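Alcohol oxidase (Myceliophthora thermophila, PDB 6F74) binds FAD and probably acts as a flavin-dependent oxidase of the VAO type, an oxygen-dependent oxidoreductase. Local coordinates at residues Ala263-Ala268 with Val273-Cys278; Ile204-Ala209 with Arg213-Val218; Lys186-Ala191 with Ser299-Val304. All blocks are in the same frame, centred on the assembly; numbering follows the deposited sequence.

Contact 1 of 3, residues Ala263-Ala268 with Val273-Cys278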
loop_
_atom_site.group_PDB
_atom_site.type_symbol
_atom_site.label_atom_id
_atom_site.label_comp_id
_atom_site.label_asym_id
_atom_site.label_seq_id
_atom_site.Cartn_x
_atom_site.Cartn_y
_atom_site.Cartn_z
ATOM N N ALA A 263 3.539 18.905 6.749
ATOM C CA ALA A 263 3.425 18.812 5.300
ATOM C C ALA A 263 3.131 20.196 4.700
ATOM O O ALA A 263 2.565 21.056 5.362
ATOM C CB ALA A 263 2.321 17.822 4.921
ATOM N N GLN A 264 3.509 20.370 3.440
ATOM C CA GLN A 264 2.999 21.443 2.615
ATOM C C GLN A 264 2.000 20.779 1.683
ATOM O O GLN A 264 2.282 19.724 1.119
ATOM C CB GLN A 264 4.113 22.094 1.810
ATOM C CG GLN A 264 5.167 22.861 2.619
ATOM C CD GLN A 264 4.585 24.035 3.340
ATOM O OE1 GLN A 264 3.934 24.882 2.747
ATOM N NE2 GLN A 264 4.812 24.100 4.634
ATOM N N ILE A 265 0.822 21.400 1.574
ATOM C CA ILE A 265 -0.297 20.849 0.851
ATOM C C ILE A 265 -0.988 21.949 0.066
ATOM O O ILE A 265 -1.292 23.010 0.633
ATOM C CB ILE A 265 -1.331 20.214 1.803
ATOM C CG1 ILE A 265 -0.679 19.103 2.641
ATOM C CG2 ILE A 265 -2.480 19.619 1.004
ATOM C CD1 ILE A 265 -1.574 18.485 3.692
ATOM N N MET A 266 -1.236 21.684 -1.218
ATOM C CA MET A 266 -2.038 22.559 -2.069
ATOM C C MET A 266 -3.494 22.097 -1.995
ATOM O O MET A 266 -3.835 20.959 -2.350
ATOM C CB MET A 266 -1.529 22.547 -3.508
ATOM C CG MET A 266 -2.332 23.444 -4.458
ATOM S SD MET A 266 -1.706 23.550 -6.176
ATOM C CE MET A 266 0.016 23.898 -5.882
ATOM N N LEU A 267 -4.349 22.989 -1.516
ATOM C CA LEU A 267 -5.758 22.665 -1.343
ATOM C C LEU A 267 -6.468 22.747 -2.684
ATOM O O LEU A 267 -5.904 23.278 -3.645
ATOM C CB LEU A 267 -6.404 23.610 -0.317
ATOM C CG LEU A 267 -5.755 23.715 1.069
ATOM C CD1 LEU A 267 -6.506 24.699 1.952
ATOM C CD2 LEU A 267 -5.682 22.367 1.754
ATOM N N ALA A 268 -7.696 22.221 -2.756
ATOM C CA ALA A 268 -8.525 22.308 -3.968
ATOM C C ALA A 268 -8.696 23.744 -4.472
ATOM O O ALA A 268 -8.789 23.978 -5.681
ATOM C CB ALA A 268 -9.891 21.695 -3.692
ATOM N N VAL A 273 -0.748 25.458 1.888
ATOM C CA VAL A 273 -0.788 25.634 3.343
ATOM C C VAL A 273 0.166 24.679 4.059
ATOM O O VAL A 273 0.472 23.584 3.551
ATOM C CB VAL A 273 -2.195 25.454 3.942
ATOM C CG1 VAL A 273 -3.172 26.482 3.377
ATOM C CG2 VAL A 273 -2.722 24.039 3.747
ATOM N N THR A 274 0.588 25.086 5.256
ATOM C CA THR A 274 1.295 24.199 6.169
ATOM C C THR A 274 0.276 23.430 6.991
ATOM O O THR A 274 -0.731 24.001 7.452
ATOM C CB THR A 274 2.247 25.004 7.088
ATOM O OG1 THR A 274 3.241 25.617 6.257
ATOM C CG2 THR A 274 2.953 24.125 8.091
ATOM N N ALA A 275 0.515 22.130 7.139
ATOM C CA ALA A 275 -0.283 21.287 8.018
ATOM C C ALA A 275 0.648 20.637 9.035
ATOM O O ALA A 275 1.514 19.828 8.667
ATOM C CB ALA A 275 -1.029 20.218 7.236
ATOM N N ASN A 276 0.476 21.014 10.299
ATOM C CA ASN A 276 1.217 20.397 11.391
ATOM C C ASN A 276 0.467 20.596 12.723
ATOM O O ASN A 276 -0.718 20.981 12.727
ATOM C CB ASN A 276 2.709 20.838 11.387
ATOM C CG ASN A 276 2.945 22.279 11.790
ATOM O OD1 ASN A 276 2.051 22.975 12.255
ATOM N ND2 ASN A 276 4.185 22.736 11.606
ATOM N N HIS A 277 1.162 20.381 13.833
ATOM C CA HIS A 277 0.551 20.426 15.155
ATOM C C HIS A 277 0.021 21.823 15.489
ATOM O O HIS A 277 -0.943 21.951 16.252
ATOM C CB HIS A 277 1.549 19.944 16.237
ATOM C CG HIS A 277 2.121 18.584 15.968
ATOM N ND1 HIS A 277 3.075 18.348 14.995
ATOM C CD2 HIS A 277 1.862 17.383 16.534
ATOM C CE1 HIS A 277 3.362 17.057 14.961
ATOM N NE2 HIS A 277 2.644 16.450 15.890
ATOM N N CYS A 278 0.627 22.854 14.890
ATOM C CA CYS A 278 0.294 24.248 15.147
ATOM C C CYS A 278 -0.621 24.871 14.120
ATOM O O CYS A 278 -1.156 25.949 14.358
ATOM C CB CYS A 278 1.585 25.081 15.183
ATOM S SG CYS A 278 2.676 24.645 16.541
HETATM O O HOH W 1 3.769 27.387 3.598
#

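Contact 2 of 3, residues Ile204-Ala209 with Arg213-Val218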
loop_
_atom_site.group_PDB
_atom_site.type_symbol
_atom_site.label_atom_id
_atom_site.label_comp_id
_atom_site.label_asym_id
_atom_site.label_seq_id
_atom_site.Cartn_x
_atom_site.Cartn_y
_atom_site.Cartn_z
ATOM N N ILE A 204 14.032 14.260 8.021
ATOM C CA ILE A 204 14.263 14.416 6.594
ATOM C C ILE A 204 13.135 15.245 5.979
ATOM O O ILE A 204 11.948 14.939 6.176
ATOM C CB ILE A 204 14.494 13.069 5.871
ATOM C CG1 ILE A 204 15.807 12.451 6.363
ATOM C CG2 ILE A 204 14.561 13.287 4.368
ATOM C CD1 ILE A 204 16.273 11.162 5.685
ATOM N N HIS A 205 13.519 16.310 5.262
ATOM C CA HIS A 205 12.591 17.083 4.447
ATOM C C HIS A 205 12.461 16.379 3.112
ATOM O O HIS A 205 13.371 16.409 2.283
ATOM C CB HIS A 205 13.080 18.527 4.272
ATOM C CG HIS A 205 12.071 19.424 3.605
ATOM N ND1 HIS A 205 12.334 20.727 3.244
ATOM C CD2 HIS A 205 10.832 19.148 3.140
ATOM C CE1 HIS A 205 11.275 21.236 2.646
ATOM N NE2 HIS A 205 10.350 20.299 2.566
ATOM N N ILE A 206 11.339 15.696 2.919
ATOM C CA ILE A 206 11.093 15.058 1.643
ATOM C C ILE A 206 10.375 16.080 0.777
ATOM O O ILE A 206 9.151 16.186 0.847
ATOM C CB ILE A 206 10.268 13.775 1.796
ATOM C CG1 ILE A 206 10.901 12.860 2.855
ATOM C CG2 ILE A 206 10.163 13.055 0.455
ATOM C CD1 ILE A 206 10.062 11.634 3.211
ATOM N N ASP A 207 11.138 16.822 -0.036
ATOM C CA ASP A 207 10.638 17.968 -0.784
ATOM C C ASP A 207 10.290 17.549 -2.200
ATOM O O ASP A 207 10.884 17.998 -3.167
ATOM C CB ASP A 207 11.684 19.107 -0.768
ATOM C CG ASP A 207 11.085 20.476 -1.054
ATOM O OD1 ASP A 207 9.850 20.597 -1.327
ATOM O OD2 ASP A 207 11.877 21.451 -1.002
ATOM N N GLY A 208 9.293 16.674 -2.311
ATOM C CA GLY A 208 8.846 16.167 -3.600
ATOM C C GLY A 208 8.174 14.814 -3.451
ATOM O O GLY A 208 8.201 14.211 -2.381
ATOM N N ALA A 209 7.564 14.343 -4.542
ATOM C CA ALA A 209 6.946 13.015 -4.583
ATOM C C ALA A 209 8.011 11.937 -4.830
ATOM O O ALA A 209 7.971 11.183 -5.812
ATOM C CB ALA A 209 5.901 12.962 -5.652
ATOM N N ARG A 213 13.123 4.597 -2.020
ATOM C CA ARG A 213 14.506 4.404 -2.436
ATOM C C ARG A 213 15.310 5.704 -2.261
ATOM O O ARG A 213 16.396 5.688 -1.719
ATOM C CB ARG A 213 14.578 3.945 -3.882
ATOM C CG ARG A 213 15.945 3.383 -4.215
ATOM C CD ARG A 213 15.890 2.726 -5.612
ATOM N NE ARG A 213 15.241 1.394 -5.568
ATOM C CZ ARG A 213 15.806 0.316 -5.032
ATOM N NH1 ARG A 213 17.063 0.377 -4.542
ATOM N NH2 ARG A 213 15.146 -0.852 -5.022
ATOM N N ASP A 214 14.732 6.817 -2.671
ATOM C CA ASP A 214 15.426 8.116 -2.684
ATOM C C ASP A 214 15.664 8.603 -1.258
ATOM O O ASP A 214 16.724 9.136 -0.939
ATOM C CB ASP A 214 14.586 9.145 -3.456
ATOM C CG ASP A 214 14.152 8.647 -4.835
ATOM O OD1 ASP A 214 15.024 8.370 -5.666
ATOM O OD2 ASP A 214 12.930 8.510 -5.109
ATOM N N VAL A 215 14.666 8.393 -0.404
ATOM C CA VAL A 215 14.708 8.811 0.992
ATOM C C VAL A 215 15.751 7.994 1.751
ATOM O O VAL A 215 16.558 8.539 2.542
ATOM C CB VAL A 215 13.312 8.692 1.647
ATOM C CG1 VAL A 215 13.333 9.073 3.132
ATOM C CG2 VAL A 215 12.335 9.592 0.927
ATOM N N TYR A 216 15.770 6.703 1.464
ATOM C CA TYR A 216 16.708 5.787 2.100
ATOM C C TYR A 216 18.185 6.109 1.849
ATOM O O TYR A 216 19.024 5.933 2.720
ATOM C CB TYR A 216 16.402 4.358 1.622
ATOM C CG TYR A 216 15.162 3.689 2.209
ATOM C CD1 TYR A 216 14.476 4.198 3.326
ATOM C CD2 TYR A 216 14.725 2.484 1.676
ATOM C CE1 TYR A 216 13.383 3.548 3.863
ATOM C CE2 TYR A 216 13.634 1.822 2.207
ATOM C CZ TYR A 216 12.967 2.340 3.294
ATOM O OH TYR A 216 11.905 1.633 3.812
ATOM N N THR A 217 18.501 6.553 0.640
ATOM C CA THR A 217 19.879 6.946 0.299
ATOM C C THR A 217 20.398 8.087 1.196
ATOM O O THR A 217 21.538 8.079 1.634
ATOM C CB THR A 217 19.921 7.355 -1.192
ATOM O OG1 THR A 217 19.611 6.211 -1.983
ATOM C CG2 THR A 217 21.288 7.933 -1.616
ATOM N N VAL A 218 19.538 9.061 1.475
ATOM C CA VAL A 218 19.895 10.194 2.347
ATOM C C VAL A 218 19.959 9.784 3.816
ATOM O O VAL A 218 20.857 10.219 4.557
ATOM C CB VAL A 218 18.938 11.382 2.125
ATOM C CG1 VAL A 218 19.214 12.509 3.114
ATOM C CG2 VAL A 218 19.105 11.907 0.696
#

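Contact 3 of 3, residues Lys186-Ala191 with Ser299-Val304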
loop_
_atom_site.group_PDB
_atom_site.type_symbol
_atom_site.label_atom_id
_atom_site.label_comp_id
_atom_site.label_asym_id
_atom_site.label_seq_id
_atom_site.Cartn_x
_atom_site.Cartn_y
_atom_site.Cartn_z
ATOM N N LYS A 186 19.702 17.686 11.016
ATOM C CA LYS A 186 20.211 17.114 12.279
ATOM C C LYS A 186 19.197 17.302 13.412
ATOM O O LYS A 186 19.015 16.428 14.264
ATOM C CB LYS A 186 21.570 17.708 12.668
ATOM C CG LYS A 186 22.166 17.077 13.922
ATOM C CD LYS A 186 23.534 17.663 14.299
ATOM C CE LYS A 186 23.421 18.683 15.431
ATOM N NZ LYS A 186 24.666 19.437 15.818
ATOM N N LYS A 187 18.527 18.449 13.395
ATOM C CA LYS A 187 17.462 18.764 14.352
ATOM C C LYS A 187 16.275 19.254 13.529
ATOM O O LYS A 187 16.419 20.140 12.692
ATOM C CB LYS A 187 17.950 19.826 15.343
ATOM C CG LYS A 187 19.141 19.458 16.252
ATOM C CD LYS A 187 19.632 20.750 16.929
ATOM C CE LYS A 187 20.774 20.552 17.909
ATOM N NZ LYS A 187 20.549 19.462 18.893
ATOM N N TYR A 188 15.121 18.620 13.708
ATOM C CA TYR A 188 13.908 19.045 12.996
ATOM C C TYR A 188 13.678 20.553 13.098
ATOM O O TYR A 188 13.618 21.095 14.196
ATOM C CB TYR A 188 12.711 18.315 13.586
ATOM C CG TYR A 188 11.336 18.815 13.202
ATOM C CD1 TYR A 188 10.977 19.044 11.880
ATOM C CD2 TYR A 188 10.374 19.016 14.188
ATOM C CE1 TYR A 188 9.701 19.478 11.548
ATOM C CE2 TYR A 188 9.098 19.444 13.872
ATOM C CZ TYR A 188 8.762 19.673 12.571
ATOM O OH TYR A 188 7.485 20.113 12.303
ATOM N N THR A 189 13.508 21.184 11.933
ATOM C CA THR A 189 13.264 22.622 11.793
ATOM C C THR A 189 11.985 22.782 10.979
ATOM O O THR A 189 11.924 22.413 9.818
ATOM C CB THR A 189 14.437 23.327 11.090
ATOM O OG1 THR A 189 15.629 23.013 11.786
ATOM C CG2 THR A 189 14.250 24.861 11.075
ATOM N N SER A 190 10.959 23.322 11.635
ATOM C CA SER A 190 9.622 23.416 11.087
ATOM C C SER A 190 9.484 24.698 10.269
ATOM O O SER A 190 9.995 25.754 10.655
ATOM C CB SER A 190 8.579 23.386 12.208
ATOM O OG SER A 190 7.308 23.830 11.739
ATOM N N ALA A 191 8.726 24.595 9.176
ATOM C CA ALA A 191 8.374 25.723 8.334
ATOM C C ALA A 191 7.662 26.856 9.067
ATOM O O ALA A 191 7.784 28.009 8.655
ATOM C CB ALA A 191 7.529 25.246 7.153
ATOM N N SER A 299 5.066 18.163 -0.002
ATOM C CA SER A 299 6.248 17.794 0.760
ATOM C C SER A 299 5.828 17.307 2.135
ATOM O O SER A 299 4.762 17.661 2.625
ATOM C CB SER A 299 7.173 19.005 0.898
ATOM O OG SER A 299 6.681 19.861 1.905
ATOM N N GLN A 300 6.674 16.504 2.763
ATOM C CA GLN A 300 6.517 16.213 4.192
ATOM C C GLN A 300 7.886 16.260 4.847
ATOM O O GLN A 300 8.941 16.094 4.207
ATOM C CB GLN A 300 5.867 14.833 4.463
ATOM C CG GLN A 300 4.386 14.694 4.036
ATOM C CD GLN A 300 3.810 13.270 4.179
ATOM O OE1 GLN A 300 4.553 12.292 4.157
ATOM N NE2 GLN A 300 2.492 13.166 4.358
ATOM N N HIS A 301 7.854 16.516 6.144
ATOM C CA HIS A 301 8.999 16.282 6.996
ATOM C C HIS A 301 8.696 15.016 7.805
ATOM O O HIS A 301 7.605 14.913 8.366
ATOM C CB HIS A 301 9.193 17.442 7.960
ATOM C CG HIS A 301 9.705 18.699 7.333
ATOM N ND1 HIS A 301 9.070 19.348 6.293
ATOM C CD2 HIS A 301 10.759 19.474 7.676
ATOM C CE1 HIS A 301 9.728 20.467 6.006
ATOM N NE2 HIS A 301 10.765 20.561 6.825
ATOM N N ILE A 302 9.653 14.079 7.884
ATOM C CA ILE A 302 9.525 12.869 8.699
ATOM C C ILE A 302 10.571 12.821 9.811
ATOM O O ILE A 302 11.707 13.234 9.612
ATOM C CB ILE A 302 9.633 11.556 7.873
ATOM C CG1 ILE A 302 10.916 11.528 7.040
ATOM C CG2 ILE A 302 8.397 11.379 6.995
ATOM C CD1 ILE A 302 11.299 10.158 6.515
ATOM N N LYS A 303 10.179 12.282 10.967
ATOM C CA LYS A 303 11.136 11.882 11.998
ATOM C C LYS A 303 12.071 10.845 11.416
ATOM O O LYS A 303 11.642 9.951 10.659
ATOM C CB LYS A 303 10.433 11.234 13.186
ATOM C CG LYS A 303 9.543 12.130 13.980
ATOM C CD LYS A 303 8.905 11.362 15.137
ATOM C CE LYS A 303 7.758 12.127 15.790
ATOM N NZ LYS A 303 6.663 11.120 16.184
ATOM N N VAL A 304 13.349 10.975 11.739
ATOM C CA VAL A 304 14.313 9.892 11.508
ATOM C C VAL A 304 15.004 9.600 12.829
ATOM O O VAL A 304 15.032 10.440 13.727
ATOM C CB VAL A 304 15.292 10.154 10.345
ATOM C CG1 VAL A 304 14.510 10.184 9.052
ATOM C CG2 VAL A 304 16.102 11.429 10.524
HETATM O O HOH W 2 12.544 22.905 7.070
#

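Contact 1 of 3, residues Ala263-Ala268 with Val273-Cys278
Q264 and T274 face each other as a non-hydrogen-bonded antiparallel pair, their CA atoms 4.8 Å apart, and their side chains add a polar bridge to the backbone bonds between the strands. From CB the Q264 chain leaves beside its own backbone N (chi1 -67°) and is bent at chi2 (-64°), which carries Q264 CD to within 3.6 Å of T274 OG1. At the tip, Q264 NE2 donates to T274 OG1 at 2.7 Å, the hydroxyl lying 17° out of the amide plane; the other branch, OE1, accepts from a water 2.7 Å from it, and that water is also hydrogen-bonded to T274 OG1, closing a ring. Strands 260-266 and 272-276 form a β-hairpin within the FAD-binding domain, in which hydrogen-bonded pairs A263 with A275 and I265 with V273 flank the polar pair. A275 N donates to A263 O and V273 N to I265 O, each bond nearly straight. On the sheet face bearing I265, V273 and A275, I265 CD1 touches A275 CB at 4.0 Å, and helix 281-287 packs over I265 through L283 and I287. L267 lies across V273 at about a right angle, L267 CD2 meeting V273 CG2 at 3.9 Å and L267 CD1 meeting V273 CG1.

Contact 2 of 3, residues Ile204-Ala209 with Arg213-Val218
Strand 204-208 and helix 213-218 run roughly antiparallel, 148° between their directions, with their axes 10.1 Å apart; the nearest CA atoms are I206 CA and V215 CA, 7.2 Å from each other. This is α/β layering in the FAD-binding domain: after a short turn the chain doubles back as a helix over the strand it has just left, and apolar side chains join the two. I206 and V215 meet at about a right angle. The CD1 end of I206 comes against V215 CG2 at 3.8 Å, while CG1 and CG2 of I206 lie close to the same methyl, so one valine branch rests among three carbons of the isoleucine. V215 has CG1 anti to its backbone N (chi1 178°) and CG2 beside that N, a setting that turns CG2 to I206. Shortening I206 to an alanine would remove CG1, CG2 and CD1, and V215 CG2 would probably be left facing a gap between strand and helix. I206 also touches I237 of a loop and I302 of strand 296-306, which extend the apolar layer. One helical turn after V215, V218 faces I204, and V182 of strand 179-185 touches both of them. I204 is extended, with chi2 -175° holding CD1 out from the strand, against the helix: I204 CD1 lies 4.1 Å from V218 CG1 and equally far from the carbonyl oxygen V215 O.

Contact 3 of 3, residues Lys186-Ala191 with Ser299-Val304
Segment 186-191 is an irregular loop, and segment 299-304 lies on strand 296-306; their backbones stay well apart, the nearest CA atoms, those of Y188 and K303, being 7.7 Å from each other. The approach is made by the Y188 and H301 side chains and by the carbonyl of T189. Y188 carries its ring anti to the backbone N (chi1 167°), which swings it over to H301, and the two side chains cross at about a right angle. The edge of the phenol ring does the touching: Y188 CE1 lies 4.0 Å from H301 CD2, which sits near the phenol plane, and 4.2 Å from H301 CB. The hydroxyl of Y188 is tied off by E262 of strand 260-266, which also binds S190 OG and A191 N and so anchors the loop on the same carboxylate. The polar link between the segments runs through water. T189 O is 3.7 Å from H301 NE2, and a water joins the two atoms, donating to T189 O at 2.9 Å and lying in the plane of the imidazole ring 3.0 Å from NE2. The ring of H301 is also stacked with that of H205 on the neighbouring strand 203-208. The arrangement joins a connecting loop between strands 179-185 and 203-208 to a strand inside the antiparallel sheet of the FAD-binding domain of this VAO-type oxidase.

Overall arrangement
All three contacts reach one antiparallel sheet of the FAD-binding domain, with strand 296-306 as the shared element. It lies between strand 203-208 of contact 2 and strand 260-266 of contact 1: backbone hydrogen bonds join I206 to Q300, I204 to I302 and Q264 to S299. The centre of contact 3 is 11 Å from that of contact 2 and 14 Å from that of contact 1, whereas the centres of contacts 1 and 2 are 19 Å apart and these two do not touch. Along the chain contact 2 closes before contact 1 opens, and both nest within the loop closed by contact 3. The sheet thereby unites distant sequence beside the flavin, about 7 Å from the I265 side chain.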